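Side-chain contacts in Pap fimbrial major pilin protein (Escherichia coli, PDB 2UY6), which polymerises into the thick right-handed helical rod of the P pilus, through which the bacterium colonises the epithelium of host organs: residues V77-T82 against L131-V136; L93-N96 against A102-V105. The protein carries 2 engineered substitutions. One frame throughout, in Å; residues are numbered along the deposited sequence.

Contact 1. Residues V77-T82 against L131-V136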
loop_
_atom_site.group_PDB
_atom_site.type_symbol
_atom_site.label_atom_id
_atom_site.label_comp_id
_atom_site.label_asym_id
_atom_site.label_seq_id
_atom_site.Cartn_x
_atom_site.Cartn_y
_atom_site.Cartn_z
ATOM N N VAL B 77 1.272 8.643 -9.020
ATOM C CA VAL B 77 0.291 9.104 -8.048
ATOM C C VAL B 77 -0.096 10.543 -8.379
ATOM O O VAL B 77 0.722 11.452 -8.244
ATOM C CB VAL B 77 0.853 9.060 -6.606
ATOM C CG1 VAL B 77 -0.256 9.320 -5.598
ATOM C CG2 VAL B 77 1.494 7.718 -6.349
ATOM N N LYS B 78 -1.331 10.745 -8.834
ATOM C CA LYS B 78 -1.807 12.086 -9.150
ATOM C C LYS B 78 -2.140 12.783 -7.838
ATOM O O LYS B 78 -2.678 12.176 -6.914
ATOM C CB LYS B 78 -3.036 12.025 -10.041
ATOM N N LEU B 79 -1.814 14.064 -7.763
ATOM C CA LEU B 79 -2.043 14.834 -6.552
ATOM C C LEU B 79 -2.907 16.054 -6.854
ATOM O O LEU B 79 -2.694 16.735 -7.856
ATOM C CB LEU B 79 -0.686 15.243 -5.986
ATOM C CG LEU B 79 -0.611 16.047 -4.697
ATOM C CD1 LEU B 79 0.822 16.028 -4.192
ATOM C CD2 LEU B 79 -1.075 17.469 -4.949
ATOM N N ALA B 80 -3.891 16.329 -6.003
ATOM C CA ALA B 80 -4.765 17.475 -6.230
ATOM C C ALA B 80 -5.501 17.970 -4.986
ATOM O O ALA B 80 -5.790 17.203 -4.059
ATOM C CB ALA B 80 -5.776 17.148 -7.332
ATOM N N PHE B 81 -5.801 19.265 -4.969
ATOM C CA PHE B 81 -6.524 19.850 -3.852
ATOM C C PHE B 81 -7.950 20.129 -4.291
ATOM O O PHE B 81 -8.206 20.460 -5.454
ATOM C CB PHE B 81 -5.884 21.155 -3.396
ATOM C CG PHE B 81 -4.586 20.982 -2.668
ATOM C CD1 PHE B 81 -3.401 20.774 -3.364
ATOM C CD2 PHE B 81 -4.544 21.053 -1.285
ATOM C CE1 PHE B 81 -2.190 20.646 -2.687
ATOM C CE2 PHE B 81 -3.339 20.926 -0.596
ATOM C CZ PHE B 81 -2.158 20.723 -1.297
ATOM N N THR B 82 -8.884 19.990 -3.358
ATOM C CA THR B 82 -10.277 20.245 -3.661
ATOM C C THR B 82 -10.985 20.933 -2.511
ATOM O O THR B 82 -10.787 20.592 -1.346
ATOM C CB THR B 82 -11.008 18.935 -4.030
ATOM O OG1 THR B 82 -10.874 18.711 -5.440
ATOM C CG2 THR B 82 -12.485 19.003 -3.664
ATOM N N LEU B 131 6.018 17.688 1.896
ATOM C CA LEU B 131 5.705 18.542 0.758
ATOM C C LEU B 131 5.516 19.916 1.399
ATOM O O LEU B 131 4.819 20.039 2.412
ATOM C CB LEU B 131 4.419 18.079 0.075
ATOM C CG LEU B 131 4.467 16.679 -0.550
ATOM C CD1 LEU B 131 3.053 16.146 -0.756
ATOM C CD2 LEU B 131 5.221 16.730 -1.861
ATOM N N HIS B 132 6.148 20.939 0.830
ATOM C CA HIS B 132 6.068 22.290 1.385
ATOM C C HIS B 132 5.196 23.232 0.564
ATOM O O HIS B 132 5.345 23.325 -0.653
ATOM C CB HIS B 132 7.471 22.905 1.495
ATOM C CG HIS B 132 8.464 22.050 2.229
ATOM N ND1 HIS B 132 8.462 21.908 3.601
ATOM C CD2 HIS B 132 9.514 21.320 1.779
ATOM C CE1 HIS B 132 9.469 21.133 3.966
ATOM N NE2 HIS B 132 10.123 20.762 2.879
ATOM N N TYR B 133 4.286 23.921 1.246
ATOM C CA TYR B 133 3.397 24.900 0.622
ATOM C C TYR B 133 3.301 26.100 1.566
ATOM O O TYR B 133 3.739 26.037 2.715
ATOM C CB TYR B 133 1.973 24.356 0.439
ATOM C CG TYR B 133 1.815 23.148 -0.456
ATOM C CD1 TYR B 133 1.944 21.849 0.047
ATOM C CD2 TYR B 133 1.516 23.301 -1.807
ATOM C CE1 TYR B 133 1.780 20.734 -0.780
ATOM C CE2 TYR B 133 1.353 22.198 -2.637
ATOM C CZ TYR B 133 1.487 20.922 -2.119
ATOM O OH TYR B 133 1.339 19.847 -2.958
ATOM N N THR B 134 2.740 27.195 1.074
ATOM C CA THR B 134 2.529 28.373 1.908
ATOM C C THR B 134 1.110 28.824 1.628
ATOM O O THR B 134 0.613 28.687 0.512
ATOM C CB THR B 134 3.499 29.526 1.591
ATOM O OG1 THR B 134 3.724 29.586 0.182
ATOM C CG2 THR B 134 4.808 29.341 2.327
ATOM N N ALA B 135 0.449 29.340 2.650
ATOM C CA ALA B 135 -0.920 29.784 2.490
ATOM C C ALA B 135 -1.091 31.188 3.033
ATOM O O ALA B 135 -0.574 31.524 4.103
ATOM C CB ALA B 135 -1.859 28.823 3.205
ATOM N N VAL B 136 -1.826 32.002 2.284
ATOM C CA VAL B 136 -2.095 33.383 2.671
ATOM C C VAL B 136 -3.590 33.663 2.643
ATOM O O VAL B 136 -4.325 33.123 1.814
ATOM C CB VAL B 136 -1.413 34.391 1.711
ATOM C CG1 VAL B 136 0.099 34.351 1.880
ATOM C CG2 VAL B 136 -1.784 34.055 0.278
#
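Facing each other across the interior of the pilin, the backbones bearing L79 and F81 on one side and L131 and Y133 on the other run at 24° to one another, and their axes come no closer than 12.7 Å. No hydrogen bond spans such a gap; alternate side chains fill it, packing face to face the two sheets of the incomplete immunoglobulin-like fold of fimbrial subunits. The central element is a T-shaped aromatic pair. F81 presents the CE1-CZ edge of its ring to one face of Y133, the planes standing at 81° and the ring centroids 5.2 Å apart. The edge lands off-centre: F81 CZ sits 3.7 Å from Y133 CZ, toward the phenol rim, and F81 CE1 approaches Y133 OH at 3.6 Å. The rings come from opposite directions because the strands face each other; F81 holds CG anti to the carbonyl carbon (chi1 -73°). Beside them L79 reaches across with both methyls. Its CD1 meets CD1 of L131 tip to tip at 4.1 Å, while its CD2 lies 3.9 Å from Y133 OH. F158 of strand 153-162 packs against L79, F81 and L131, extending the same core. All four touching residues are buried, and their chemistry implies a joint made by shape and dispersion, with the polarised C-H edge of F81 probably adding a weak electrostatic attraction to the electron-rich face of Y133.

Contact 2. Residues L93-N96 against A102-V105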
loop_
_atom_site.group_PDB
_atom_site.type_symbol
_atom_site.label_atom_id
_atom_site.label_comp_id
_atom_site.label_asym_id
_atom_site.label_seq_id
_atom_site.Cartn_x
_atom_site.Cartn_y
_atom_site.Cartn_z
ATOM N N LEU B 93 -9.400 29.613 -2.367
ATOM C CA LEU B 93 -10.216 28.726 -1.555
ATOM C C LEU B 93 -11.184 29.534 -0.684
ATOM O O LEU B 93 -10.766 30.172 0.286
ATOM C CB LEU B 93 -9.315 27.862 -0.668
ATOM C CG LEU B 93 -10.049 26.895 0.259
ATOM C CD1 LEU B 93 -10.752 25.840 -0.577
ATOM C CD2 LEU B 93 -9.072 26.264 1.222
ATOM N N ASP B 94 -12.471 29.501 -1.030
ATOM C CA ASP B 94 -13.481 30.234 -0.276
ATOM C C ASP B 94 -13.490 29.765 1.181
ATOM O O ASP B 94 -13.191 28.602 1.464
ATOM C CB ASP B 94 -14.861 30.034 -0.908
ATOM C CG ASP B 94 -15.789 31.230 -0.682
ATOM O OD1 ASP B 94 -15.874 31.713 0.467
ATOM O OD2 ASP B 94 -16.436 31.679 -1.654
ATOM N N THR B 95 -13.839 30.663 2.099
ATOM C CA THR B 95 -13.856 30.340 3.524
ATOM C C THR B 95 -15.219 30.398 4.197
ATOM O O THR B 95 -16.200 30.850 3.613
ATOM C CB THR B 95 -12.946 31.285 4.305
ATOM O OG1 THR B 95 -13.306 32.637 3.998
ATOM C CG2 THR B 95 -11.487 31.040 3.954
ATOM N N ASN B 96 -15.257 29.941 5.444
ATOM C CA ASN B 96 -16.479 29.944 6.241
ATOM C C ASN B 96 -16.442 31.069 7.263
ATOM O O ASN B 96 -15.386 31.374 7.827
ATOM C CB ASN B 96 -16.647 28.623 6.994
ATOM C CG ASN B 96 -16.784 27.434 6.066
ATOM O OD1 ASN B 96 -17.647 27.417 5.178
ATOM N ND2 ASN B 96 -15.936 26.426 6.269
ATOM N N ALA B 102 -10.603 34.878 1.538
ATOM C CA ALA B 102 -10.324 33.696 0.733
ATOM C C ALA B 102 -8.887 33.245 1.026
ATOM O O ALA B 102 -8.050 34.054 1.442
ATOM C CB ALA B 102 -10.479 34.028 -0.739
ATOM N N ILE B 103 -8.604 31.960 0.821
ATOM C CA ILE B 103 -7.268 31.431 1.066
ATOM C C ILE B 103 -6.580 31.015 -0.223
ATOM O O ILE B 103 -7.175 30.363 -1.079
ATOM C CB ILE B 103 -7.295 30.220 2.017
ATOM C CG1 ILE B 103 -7.835 30.645 3.384
ATOM C CG2 ILE B 103 -5.880 29.639 2.168
ATOM C CD1 ILE B 103 -7.904 29.518 4.394
ATOM N N VAL B 104 -5.314 31.400 -0.339
ATOM C CA VAL B 104 -4.488 31.105 -1.502
ATOM C C VAL B 104 -3.297 30.237 -1.070
ATOM O O VAL B 104 -2.647 30.519 -0.060
ATOM C CB VAL B 104 -4.001 32.429 -2.139
ATOM C CG1 VAL B 104 -2.741 32.207 -2.956
ATOM C CG2 VAL B 104 -5.107 32.998 -3.017
ATOM N N VAL B 105 -3.022 29.178 -1.826
ATOM C CA VAL B 105 -1.922 28.279 -1.488
ATOM C C VAL B 105 -0.914 28.139 -2.621
ATOM O O VAL B 105 -1.273 27.853 -3.772
ATOM C CB VAL B 105 -2.443 26.873 -1.085
ATOM C CG1 VAL B 105 -1.269 25.954 -0.714
ATOM C CG2 VAL B 105 -3.395 27.002 0.091
#
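A102 meets L93 through the backbone: its CA approaches L93 O at 3.6 Å in a bent CH...O contact. At I103 the strands form an antiparallel hydrogen-bonded pair. I103 N donates to L93 O over 2.9 Å at 167°, and L93 N returns a bond of 2.7 Å to I103 O. The paired side chains emerge on one face, with L93 CB and I103 CB 4.1 Å apart. I103 also serves T95, where the short first strand has already given way to loop: the T95 methyl CG2 meets I103 CG1 at 3.7 Å and CD1 slightly farther off, the two side chains crossing at about a right angle. With chi1 53°, T95 directs its OG1 away from this apolar meeting, and the hydroxyl is hydrogen-bonded to the carbonyl of L101. Further along, V104 and V105 turn to strand 130-139. L93 and I103 also pack on apolar side chains of the chain of another protein in the assembly. The chemistry thus implies a short hairpin joined by one reciprocal pair of backbone hydrogen bonds, with T95 OG1 to L101 O adding a side-chain tie, and an apolar face shared between the pilin's own core and the partner protein.

From the N terminus, the chain passes through strand 52-59 before entering 77-82, the first half of contact 1. It then continues to 93-96, turns, and comes back through 102-105, so contact 2 closes a short hairpin. Only later does 131-136 close the longer loop of contact 1, within which contact 2 is wholly nested. The two meet where strands 101-106 and 130-139 lie side by side: V136 N is probably hydrogen-bonded to V104 O, and V105 packs on Y133. Contact 2 therefore adds the short, weakly bonded strand 93-94, outermost of its sheet within this chain, which also touches strand 153-162, whereas contact 1 joins that sheet to the layer formed by strands 77-86 and 153-162.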